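PDB 1RE5: 3-carboxy-cis,cis-muconate cycloisomerase from Pseudomonas putida, which belongs to the fumarase/aspartase superfamily, mainly helical enzymes built as homotetramers around a central bundle of long helices contributed by all four subunits. Local coordinates for residues D134-Q139 / A167-A172; D120-I125 / Q178-L183; A8-P13 / A288-G293; Q363-A368 / R394-Q399. All coordinates share one frame; numbering follows the deposited sequence.

Contact 1 of 4, residues D134-Q139 / A167-A172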
loop_
_atom_site.group_PDB
_atom_site.type_symbol
_atom_site.label_atom_id
_atom_site.label_comp_id
_atom_site.label_asym_id
_atom_site.label_seq_id
_atom_site.Cartn_x
_atom_site.Cartn_y
_atom_site.Cartn_z
ATOM N N ASP D 134 25.729 -18.417 2.814
ATOM C CA ASP D 134 27.061 -19.006 2.921
ATOM C C ASP D 134 28.131 -17.950 2.698
ATOM O O ASP D 134 28.982 -17.714 3.568
ATOM C CB ASP D 134 27.254 -20.134 1.899
ATOM C CG ASP D 134 26.746 -21.490 2.402
ATOM O OD1 ASP D 134 26.900 -21.782 3.612
ATOM O OD2 ASP D 134 26.209 -22.274 1.582
ATOM N N THR D 135 28.070 -17.300 1.537
ATOM C CA THR D 135 29.063 -16.292 1.204
ATOM C C THR D 135 29.043 -15.126 2.174
ATOM O O THR D 135 30.087 -14.529 2.461
ATOM C CB THR D 135 28.897 -15.759 -0.246
ATOM O OG1 THR D 135 28.438 -14.408 -0.211
ATOM C CG2 THR D 135 27.925 -16.602 -1.026
ATOM N N LEU D 136 27.861 -14.804 2.686
ATOM C CA LEU D 136 27.722 -13.701 3.633
ATOM C C LEU D 136 28.375 -14.103 4.943
ATOM O O LEU D 136 28.947 -13.277 5.654
ATOM C CB LEU D 136 26.249 -13.409 3.863
ATOM C CG LEU D 136 25.808 -11.961 3.854
ATOM C CD1 LEU D 136 26.434 -11.233 2.690
ATOM C CD2 LEU D 136 24.288 -11.944 3.753
ATOM N N SER D 137 28.283 -15.395 5.240
ATOM C CA SER D 137 28.860 -15.973 6.443
ATOM C C SER D 137 30.386 -15.845 6.440
ATOM O O SER D 137 30.990 -15.514 7.456
ATOM C CB SER D 137 28.476 -17.443 6.533
ATOM O OG SER D 137 29.205 -18.069 7.566
ATOM N N GLN D 138 31.002 -16.112 5.293
ATOM C CA GLN D 138 32.448 -16.027 5.163
ATOM C C GLN D 138 32.944 -14.591 5.315
ATOM O O GLN D 138 33.886 -14.321 6.053
ATOM C CB GLN D 138 32.873 -16.581 3.811
ATOM C CG GLN D 138 32.483 -18.015 3.604
ATOM C CD GLN D 138 33.210 -18.645 2.439
ATOM O OE1 GLN D 138 32.996 -19.815 2.127
ATOM N NE2 GLN D 138 34.088 -17.876 1.792
ATOM N N GLN D 139 32.306 -13.678 4.596
ATOM C CA GLN D 139 32.647 -12.262 4.665
ATOM C C GLN D 139 32.517 -11.764 6.111
ATOM O O GLN D 139 33.345 -11.006 6.589
ATOM C CB GLN D 139 31.719 -11.455 3.754
ATOM C CG GLN D 139 31.798 -11.822 2.285
ATOM C CD GLN D 139 33.069 -11.327 1.623
ATOM O OE1 GLN D 139 33.167 -11.305 0.400
ATOM N NE2 GLN D 139 34.049 -10.927 2.426
ATOM N N ALA D 167 26.908 -9.601 9.654
ATOM C CA ALA D 167 26.322 -10.660 10.483
ATOM C C ALA D 167 24.820 -10.434 10.675
ATOM O O ALA D 167 24.039 -11.383 10.723
ATOM C CB ALA D 167 27.031 -10.715 11.842
ATOM N N GLY D 168 24.420 -9.174 10.806
ATOM C CA GLY D 168 23.006 -8.865 10.956
ATOM C C GLY D 168 22.197 -9.274 9.730
ATOM O O GLY D 168 21.073 -9.748 9.857
ATOM N N VAL D 169 22.756 -9.083 8.538
ATOM C CA VAL D 169 22.050 -9.477 7.331
ATOM C C VAL D 169 21.967 -10.992 7.345
ATOM O O VAL D 169 20.923 -11.562 7.025
ATOM C CB VAL D 169 22.762 -8.998 6.046
ATOM C CG1 VAL D 169 21.958 -9.448 4.815
ATOM C CG2 VAL D 169 22.891 -7.474 6.059
ATOM N N LEU D 170 23.065 -11.643 7.728
ATOM C CA LEU D 170 23.085 -13.109 7.818
ATOM C C LEU D 170 21.973 -13.566 8.761
ATOM O O LEU D 170 21.185 -14.447 8.418
ATOM C CB LEU D 170 24.433 -13.622 8.346
ATOM C CG LEU D 170 24.530 -15.150 8.522
ATOM C CD1 LEU D 170 24.272 -15.854 7.176
ATOM C CD2 LEU D 170 25.900 -15.533 9.076
ATOM N N GLY D 171 21.905 -12.966 9.945
ATOM C CA GLY D 171 20.873 -13.342 10.888
ATOM C C GLY D 171 19.489 -13.307 10.275
ATOM O O GLY D 171 18.745 -14.270 10.376
ATOM N N ALA D 172 19.141 -12.193 9.639
ATOM C CA ALA D 172 17.836 -12.047 9.024
ATOM C C ALA D 172 17.604 -13.141 7.999
ATOM O O ALA D 172 16.540 -13.767 7.998
ATOM C CB ALA D 172 17.726 -10.690 8.358
#
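L136 and V169 meet through methyl groups alone; neither ring nor amide nor carboxylate takes part between residues 134-139 and 167-172, so the contact has no flat faces or edges and rests on branched aliphatic ends. CD2 of L136 lies 3.6 Å from CG1 of V169, and the two side chains cross at about a right angle. CG1 is the branch of V169 that stands anti to the backbone N (chi1 -180°), which brings it in front of the leucine. The same CD2 of L136 also comes within 4.2 Å of the backbone N of L170, close against the opposite helix.

L170 returns the approach. Its CG is anti to the backbone N (chi1 178°), and the extended side chain carries CD2 to the backbone of the other helix, 4.0 Å from CA of S137 and 4.1 Å from CB of S137. All four touching residues are buried: S137 is further covered by V442 and H445 of helix 434-449, L136 by A345 of helix 319-347, and V169 by F250 as well as by Q229 of the second subunit.

The axes of residues 134-139 and 167-172 pass 9.2 Å apart, their directions 151° from each other. This is the nearly antiparallel packing of two consecutive long helices, 106-142 and 162-187, linked through a small antiparallel sheet, in the bundle characteristic of this superfamily.

Contact 2 of 4, residues D120-I125 / Q178-L183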
loop_
_atom_site.group_PDB
_atom_site.type_symbol
_atom_site.label_atom_id
_atom_site.label_comp_id
_atom_site.label_asym_id
_atom_site.label_seq_id
_atom_site.Cartn_x
_atom_site.Cartn_y
_atom_site.Cartn_z
ATOM N N ASP D 120 8.406 -24.747 -7.725
ATOM C CA ASP D 120 9.654 -24.576 -8.460
ATOM C C ASP D 120 10.315 -23.293 -8.017
ATOM O O ASP D 120 11.540 -23.229 -7.922
ATOM C CB ASP D 120 9.426 -24.515 -9.969
ATOM C CG ASP D 120 9.199 -25.874 -10.573
ATOM O OD1 ASP D 120 9.532 -26.881 -9.913
ATOM O OD2 ASP D 120 8.699 -25.934 -11.713
ATOM N N ALA D 121 9.497 -22.274 -7.752
ATOM C CA ALA D 121 9.997 -20.977 -7.308
ATOM C C ALA D 121 10.589 -21.089 -5.902
ATOM O O ALA D 121 11.681 -20.588 -5.633
ATOM C CB ALA D 121 8.877 -19.961 -7.312
ATOM N N LEU D 122 9.868 -21.754 -5.007
ATOM C CA LEU D 122 10.337 -21.911 -3.638
ATOM C C LEU D 122 11.713 -22.546 -3.658
ATOM O O LEU D 122 12.614 -22.135 -2.917
ATOM C CB LEU D 122 9.385 -22.803 -2.849
ATOM C CG LEU D 122 9.178 -22.437 -1.379
ATOM C CD1 LEU D 122 8.548 -23.615 -0.684
ATOM C CD2 LEU D 122 10.492 -22.084 -0.718
ATOM N N ASP D 123 11.865 -23.554 -4.517
ATOM C CA ASP D 123 13.124 -24.276 -4.666
ATOM C C ASP D 123 14.276 -23.371 -5.099
ATOM O O ASP D 123 15.387 -23.516 -4.591
ATOM C CB ASP D 123 12.950 -25.447 -5.653
ATOM C CG ASP D 123 12.261 -26.669 -5.012
ATOM O OD1 ASP D 123 11.840 -27.583 -5.763
ATOM O OD2 ASP D 123 12.147 -26.715 -3.760
ATOM N N LEU D 124 14.023 -22.444 -6.021
ATOM C CA LEU D 124 15.076 -21.523 -6.459
ATOM C C LEU D 124 15.483 -20.596 -5.322
ATOM O O LEU D 124 16.668 -20.426 -5.020
ATOM C CB LEU D 124 14.611 -20.650 -7.621
ATOM C CG LEU D 124 14.488 -21.261 -9.010
ATOM C CD1 LEU D 124 14.430 -20.128 -10.036
ATOM C CD2 LEU D 124 15.685 -22.155 -9.286
ATOM N N ILE D 125 14.469 -20.000 -4.706
ATOM C CA ILE D 125 14.643 -19.071 -3.615
ATOM C C ILE D 125 15.418 -19.674 -2.468
ATOM O O ILE D 125 16.289 -19.016 -1.904
ATOM C CB ILE D 125 13.271 -18.562 -3.149
ATOM C CG1 ILE D 125 12.686 -17.684 -4.260
ATOM C CG2 ILE D 125 13.391 -17.823 -1.802
ATOM C CD1 ILE D 125 11.337 -17.124 -3.953
ATOM N N GLN D 178 14.260 -20.268 7.683
ATOM C CA GLN D 178 13.493 -20.937 8.723
ATOM C C GLN D 178 12.005 -20.785 8.418
ATOM O O GLN D 178 11.262 -21.756 8.450
ATOM C CB GLN D 178 13.837 -20.263 10.045
ATOM C CG GLN D 178 13.424 -20.928 11.319
ATOM C CD GLN D 178 13.818 -20.060 12.527
ATOM O OE1 GLN D 178 14.980 -19.608 12.645
ATOM N NE2 GLN D 178 12.852 -19.818 13.427
ATOM N N ARG D 179 11.579 -19.564 8.107
ATOM C CA ARG D 179 10.178 -19.279 7.803
ATOM C C ARG D 179 9.715 -20.023 6.553
ATOM O O ARG D 179 8.615 -20.591 6.522
ATOM C CB ARG D 179 9.978 -17.769 7.624
ATOM C CG ARG D 179 10.103 -16.964 8.924
ATOM C CD ARG D 179 10.213 -15.457 8.660
ATOM N NE ARG D 179 10.261 -14.695 9.904
ATOM C CZ ARG D 179 11.144 -13.733 10.161
ATOM N NH1 ARG D 179 12.055 -13.403 9.257
ATOM N NH2 ARG D 179 11.135 -13.115 11.339
ATOM N N LEU D 180 10.559 -20.015 5.521
ATOM C CA LEU D 180 10.266 -20.700 4.260
ATOM C C LEU D 180 10.076 -22.201 4.505
ATOM O O LEU D 180 9.264 -22.868 3.874
ATOM C CB LEU D 180 11.429 -20.465 3.293
ATOM C CG LEU D 180 11.216 -19.508 2.115
ATOM C CD1 LEU D 180 10.078 -18.527 2.386
ATOM C CD2 LEU D 180 12.508 -18.798 1.824
ATOM N N GLN D 181 10.837 -22.717 5.453
ATOM C CA GLN D 181 10.780 -24.123 5.797
ATOM C C GLN D 181 9.464 -24.430 6.497
ATOM O O GLN D 181 8.819 -25.433 6.200
ATOM C CB GLN D 181 11.961 -24.458 6.712
ATOM C CG GLN D 181 12.318 -25.920 6.806
ATOM C CD GLN D 181 13.556 -26.148 7.656
ATOM O OE1 GLN D 181 13.586 -25.808 8.847
ATOM N NE2 GLN D 181 14.589 -26.723 7.049
ATOM N N GLU D 182 9.058 -23.559 7.414
ATOM C CA GLU D 182 7.832 -23.784 8.162
ATOM C C GLU D 182 6.564 -23.676 7.341
ATOM O O GLU D 182 5.563 -24.312 7.671
ATOM C CB GLU D 182 7.744 -22.816 9.332
ATOM C CG GLU D 182 8.960 -22.846 10.239
ATOM C CD GLU D 182 8.869 -21.830 11.362
ATOM O OE1 GLU D 182 8.219 -20.781 11.147
ATOM O OE2 GLU D 182 9.456 -22.072 12.445
ATOM N N LEU D 183 6.590 -22.882 6.277
ATOM C CA LEU D 183 5.398 -22.717 5.462
ATOM C C LEU D 183 5.307 -23.732 4.319
ATOM O O LEU D 183 4.247 -23.907 3.706
ATOM C CB LEU D 183 5.331 -21.286 4.902
ATOM C CG LEU D 183 6.303 -20.830 3.807
ATOM C CD1 LEU D 183 5.959 -21.453 2.467
ATOM C CD2 LEU D 183 6.215 -19.330 3.680
#
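L180 carries both close apolar contacts of its segment, meeting L122 with one atom and I125 with another. CD2 of L122 lies 3.9 Å from CG of L180, and these two leucines run past each other in opposite directions, alongside rather than end to end. CD2 of L180 reaches CG2 of I125, also at 3.9 Å, and here the side chains cross at about a right angle. I125 offers this branch because CG2 stands anti to its backbone N, while CG1 (chi1 -68°) lies beside that N. L183 adds a looser margin, its CD1 4.6 Å from CD1 of L122.

Three charged side chains, D123, R179 and E182, have their partners elsewhere. D123 forms a salt bridge with R184, just past residues 178-183. R179 is bound by D231 and E235 of the second subunit, and E182 by R186 of that subunit, so the charged side of helix 162-187 serves the subunit interface while its leucines face inward.

The backbones stay well separated, with 8.0 Å between CA of L122 and CA of L180. Helix 231-257 packs against both sides of the contact, L240 on I125 and V239 on L180, while helix 13-18 covers A121 and L124 of helix 106-142.

Contact 3 of 4, residues A8-P13 / A288-G293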
loop_
_atom_site.group_PDB
_atom_site.type_symbol
_atom_site.label_atom_id
_atom_site.label_comp_id
_atom_site.label_asym_id
_atom_site.label_seq_id
_atom_site.Cartn_x
_atom_site.Cartn_y
_atom_site.Cartn_z
ATOM N N ALA D 8 16.089 -8.191 -17.615
ATOM C CA ALA D 8 17.338 -8.887 -17.315
ATOM C C ALA D 8 17.957 -8.262 -16.063
ATOM O O ALA D 8 18.627 -8.929 -15.270
ATOM C CB ALA D 8 18.301 -8.780 -18.498
ATOM N N TYR D 9 17.713 -6.969 -15.900
ATOM C CA TYR D 9 18.220 -6.207 -14.771
ATOM C C TYR D 9 17.410 -6.421 -13.490
ATOM O O TYR D 9 17.982 -6.477 -12.407
ATOM C CB TYR D 9 18.228 -4.725 -15.141
ATOM C CG TYR D 9 18.808 -3.768 -14.115
ATOM C CD1 TYR D 9 19.969 -4.073 -13.400
ATOM C CD2 TYR D 9 18.247 -2.510 -13.939
ATOM C CE1 TYR D 9 20.551 -3.136 -12.537
ATOM C CE2 TYR D 9 18.818 -1.575 -13.095
ATOM C CZ TYR D 9 19.966 -1.885 -12.394
ATOM O OH TYR D 9 20.506 -0.927 -11.555
ATOM N N PHE D 10 16.092 -6.563 -13.611
ATOM C CA PHE D 10 15.228 -6.743 -12.432
ATOM C C PHE D 10 14.808 -8.186 -12.060
ATOM O O PHE D 10 14.398 -8.452 -10.914
ATOM C CB PHE D 10 13.947 -5.901 -12.594
ATOM C CG PHE D 10 14.177 -4.407 -12.616
ATOM C CD1 PHE D 10 13.350 -3.576 -13.371
ATOM C CD2 PHE D 10 15.192 -3.827 -11.861
ATOM C CE1 PHE D 10 13.529 -2.197 -13.371
ATOM C CE2 PHE D 10 15.378 -2.449 -11.855
ATOM C CZ PHE D 10 14.541 -1.631 -12.616
ATOM N N THR D 11 14.899 -9.114 -13.010
ATOM C CA THR D 11 14.479 -10.488 -12.755
ATOM C C THR D 11 15.593 -11.493 -12.989
ATOM O O THR D 11 16.470 -11.265 -13.813
ATOM C CB THR D 11 13.291 -10.867 -13.669
ATOM O OG1 THR D 11 12.277 -9.857 -13.581
ATOM C CG2 THR D 11 12.686 -12.192 -13.242
ATOM N N ALA D 12 15.566 -12.594 -12.243
ATOM C CA ALA D 12 16.560 -13.648 -12.406
ATOM C C ALA D 12 16.005 -14.551 -13.512
ATOM O O ALA D 12 14.893 -15.073 -13.398
ATOM C CB ALA D 12 16.721 -14.418 -11.120
ATOM N N PRO D 13 16.777 -14.746 -14.598
ATOM C CA PRO D 13 16.370 -15.574 -15.744
ATOM C C PRO D 13 15.655 -16.883 -15.434
ATOM O O PRO D 13 14.672 -17.233 -16.093
ATOM C CB PRO D 13 17.677 -15.778 -16.516
ATOM C CG PRO D 13 18.744 -15.547 -15.488
ATOM C CD PRO D 13 18.200 -14.385 -14.705
ATOM N N ALA D 288 22.995 -2.159 -5.975
ATOM C CA ALA D 288 22.206 -1.702 -4.841
ATOM C C ALA D 288 20.874 -1.099 -5.313
ATOM O O ALA D 288 19.849 -1.219 -4.635
ATOM C CB ALA D 288 22.993 -0.685 -4.047
ATOM N N ALA D 289 20.891 -0.456 -6.480
ATOM C CA ALA D 289 19.676 0.127 -7.026
ATOM C C ALA D 289 18.612 -0.960 -7.150
ATOM O O ALA D 289 17.440 -0.728 -6.854
ATOM C CB ALA D 289 19.948 0.742 -8.387
ATOM N N VAL D 290 19.008 -2.154 -7.583
ATOM C CA VAL D 290 18.031 -3.225 -7.712
ATOM C C VAL D 290 17.452 -3.618 -6.360
ATOM O O VAL D 290 16.239 -3.767 -6.228
ATOM C CB VAL D 290 18.626 -4.489 -8.365
ATOM C CG1 VAL D 290 17.588 -5.590 -8.388
ATOM C CG2 VAL D 290 19.066 -4.177 -9.780
ATOM N N LEU D 291 18.308 -3.778 -5.352
ATOM C CA LEU D 291 17.820 -4.174 -4.032
ATOM C C LEU D 291 16.909 -3.100 -3.454
ATOM O O LEU D 291 15.865 -3.415 -2.864
ATOM C CB LEU D 291 18.971 -4.454 -3.052
ATOM C CG LEU D 291 20.107 -5.408 -3.454
ATOM C CD1 LEU D 291 20.852 -5.854 -2.212
ATOM C CD2 LEU D 291 19.567 -6.611 -4.190
ATOM N N ILE D 292 17.285 -1.840 -3.639
ATOM C CA ILE D 292 16.472 -0.753 -3.109
ATOM C C ILE D 292 15.163 -0.674 -3.876
ATOM O O ILE D 292 14.089 -0.436 -3.297
ATOM C CB ILE D 292 17.220 0.595 -3.181
ATOM C CG1 ILE D 292 18.504 0.500 -2.343
ATOM C CG2 ILE D 292 16.324 1.714 -2.676
ATOM C CD1 ILE D 292 19.358 1.719 -2.386
ATOM N N GLY D 293 15.243 -0.898 -5.182
ATOM C CA GLY D 293 14.041 -0.851 -5.985
ATOM C C GLY D 293 13.037 -1.883 -5.513
ATOM O O GLY D 293 11.864 -1.572 -5.326
#
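Y9 reaches V290 because its chi1 of -176° extends CG away from the backbone N and lays the ring along the start of helix 286-307. F10 presents the rim of its ring to the same valine. V290 answers with CG2, the branch placed anti to its carbonyl carbon by a chi1 of 176°.

That methyl sits over one face of the tyrosine, 3.7 Å from the centroid of the Y9 ring and 29° off the ring normal, a CH-pi contact. It is displaced from the ring centre toward the CE1 side. The F10 ring meets the methyl near its own plane, with CD2 of F10 4.4 Å from CG2 of V290. One methyl thus has a ring face and a ring edge about it, while CG1 of V290 lies 4.1 Å from the backbone O of Y9. At the far end of the tyrosine, OH of Y9 is 3.6 Å from CB of A289.

The hydroxyl itself is hydrogen-bonded to the backbone O of V286, at the beginning of helix 286-307. G75 of the third subunit packs on Y9, and W153 of the fourth on A289. The contact is therefore apolar along the tyrosine face and polar at its end: dispersion and CH-pi attraction probably seat the ring, and the bond to V286 probably limits how far it reaches along the helix.

Contact 4 of 4, residues Q363-A368 / R394-Q399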
loop_
_atom_site.group_PDB
_atom_site.type_symbol
_atom_site.label_atom_id
_atom_site.label_comp_id
_atom_site.label_asym_id
_atom_site.label_seq_id
_atom_site.Cartn_x
_atom_site.Cartn_y
_atom_site.Cartn_z
ATOM N N GLN D 363 37.481 13.489 15.590
ATOM C CA GLN D 363 38.692 13.607 16.388
ATOM C C GLN D 363 38.658 12.964 17.761
ATOM O O GLN D 363 38.991 13.599 18.753
ATOM C CB GLN D 363 39.065 15.078 16.509
ATOM C CG GLN D 363 39.380 15.701 15.162
ATOM C CD GLN D 363 39.746 17.163 15.265
ATOM O OE1 GLN D 363 38.972 17.983 15.780
ATOM N NE2 GLN D 363 40.935 17.505 14.775
ATOM N N GLY D 364 38.263 11.694 17.800
ATOM C CA GLY D 364 38.209 10.961 19.053
ATOM C C GLY D 364 37.018 11.225 19.953
ATOM O O GLY D 364 36.854 10.540 20.946
ATOM N N LEU D 365 36.187 12.205 19.630
ATOM C CA LEU D 365 35.037 12.496 20.473
ATOM C C LEU D 365 34.083 11.315 20.546
ATOM O O LEU D 365 33.316 11.176 21.500
ATOM C CB LEU D 365 34.295 13.727 19.949
ATOM C CG LEU D 365 34.996 15.069 20.180
ATOM C CD1 LEU D 365 34.235 16.189 19.499
ATOM C CD2 LEU D 365 35.081 15.332 21.672
ATOM N N VAL D 366 34.137 10.460 19.536
ATOM C CA VAL D 366 33.266 9.293 19.476
ATOM C C VAL D 366 33.761 8.186 20.430
ATOM O O VAL D 366 33.087 7.179 20.663
ATOM C CB VAL D 366 33.198 8.766 18.015
ATOM C CG1 VAL D 366 34.228 7.670 17.788
ATOM C CG2 VAL D 366 31.799 8.295 17.705
ATOM N N LEU D 367 34.947 8.395 20.985
ATOM C CA LEU D 367 35.554 7.443 21.893
ATOM C C LEU D 367 35.612 8.029 23.296
ATOM O O LEU D 367 36.208 7.442 24.193
ATOM C CB LEU D 367 36.961 7.111 21.406
ATOM C CG LEU D 367 37.224 5.710 20.853
ATOM C CD1 LEU D 367 35.966 5.154 20.231
ATOM C CD2 LEU D 367 38.376 5.766 19.842
ATOM N N ALA D 368 34.994 9.191 23.485
ATOM C CA ALA D 368 34.982 9.839 24.792
ATOM C C ALA D 368 34.492 8.880 25.871
ATOM O O ALA D 368 35.053 8.826 26.971
ATOM C CB ALA D 368 34.091 11.056 24.756
ATOM N N ARG D 394 37.396 21.614 24.853
ATOM C CA ARG D 394 38.653 22.188 24.388
ATOM C C ARG D 394 39.094 21.588 23.057
ATOM O O ARG D 394 39.439 22.313 22.130
ATOM C CB ARG D 394 39.743 21.985 25.443
ATOM N N ALA D 395 39.088 20.264 22.968
ATOM C CA ALA D 395 39.495 19.587 21.743
ATOM C C ALA D 395 38.728 20.165 20.571
ATOM O O ALA D 395 39.185 20.115 19.427
ATOM C CB ALA D 395 39.226 18.090 21.855
ATOM N N VAL D 396 37.554 20.710 20.868
ATOM C CA VAL D 396 36.702 21.302 19.849
ATOM C C VAL D 396 37.089 22.752 19.633
ATOM O O VAL D 396 37.378 23.162 18.509
ATOM C CB VAL D 396 35.223 21.238 20.258
ATOM C CG1 VAL D 396 34.383 22.069 19.298
ATOM C CG2 VAL D 396 34.750 19.784 20.258
ATOM N N ALA D 397 37.085 23.526 20.715
ATOM C CA ALA D 397 37.455 24.936 20.647
ATOM C C ALA D 397 38.761 25.063 19.865
ATOM O O ALA D 397 38.753 25.415 18.685
ATOM C CB ALA D 397 37.626 25.502 22.051
ATOM N N GLU D 398 39.881 24.764 20.517
ATOM C CA GLU D 398 41.189 24.837 19.862
ATOM C C GLU D 398 41.339 23.730 18.823
ATOM O O GLU D 398 42.449 23.361 18.437
ATOM C CB GLU D 398 42.316 24.735 20.900
ATOM C CG GLU D 398 42.238 23.526 21.821
ATOM C CD GLU D 398 43.400 23.464 22.799
ATOM O OE1 GLU D 398 44.554 23.309 22.341
ATOM O OE2 GLU D 398 43.162 23.573 24.025
ATOM N N GLN D 399 40.198 23.222 18.375
ATOM C CA GLN D 399 40.117 22.148 17.398
ATOM C C GLN D 399 41.390 21.357 17.137
ATOM O O GLN D 399 42.275 21.787 16.394
ATOM C CB GLN D 399 39.559 22.683 16.080
ATOM C CG GLN D 399 40.267 23.911 15.546
ATOM C CD GLN D 399 39.670 24.393 14.236
ATOM O OE1 GLN D 399 40.072 25.427 13.697
ATOM N NE2 GLN D 399 38.702 23.640 13.715
#
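L365 runs outward from CB toward V396, and its approach tightens atom by atom. CB stays 6.1 Å from CG2 of V396 and CG stands 4.7 Å from that same methyl. CD1 completes the reach at 3.7 Å from CG2 of V396. The extended second torsion (chi2 174°) carries CD1 this far forward. The other branch, CD2 of L365, turns toward A395, whose CB is 5.0 Å away. Leucine and valine cross at about a right angle, so the meeting is of one methyl with another and covers little surface.

Q363 adds looser cover from the solvent-facing margin. Its OE1 lies 4.2 Å from the backbone O of A395, without a bond between them. The backbone of Q363 is hydrogen-bonded instead to L402, and helix 402-407 places V405 on A395. M279 of the fourth subunit packs on L365.

A short 3-10 turn, 365-367, leading into helix 368-378 is thereby joined to the end of helix 381-397. This contact lies in the small, mainly helical C-terminal domain found in this superfamily.

Contacts 1 and 2 are two levels of one helix pair, 106-142 with 162-187, their centres 18 Å apart; contact 1 lies nearer the connecting strands, and both border the second subunit. Contact 3 joins the N-terminal residues to helix 286-307, so its closure spans the sequence of both, with its centre about 20 Å from each; further along that helix lie T296 and R297, which line a 2,3-dihydroxy-1,4-dithiobutane pocket. Contact 4 follows in the sequence and stands apart, its centre 35 to 51 Å from the others, within the C-terminal family region. The central bundle and the helical region around contact 4 lie well apart, though the last helix, 434-449, returns to pack beside contact 1.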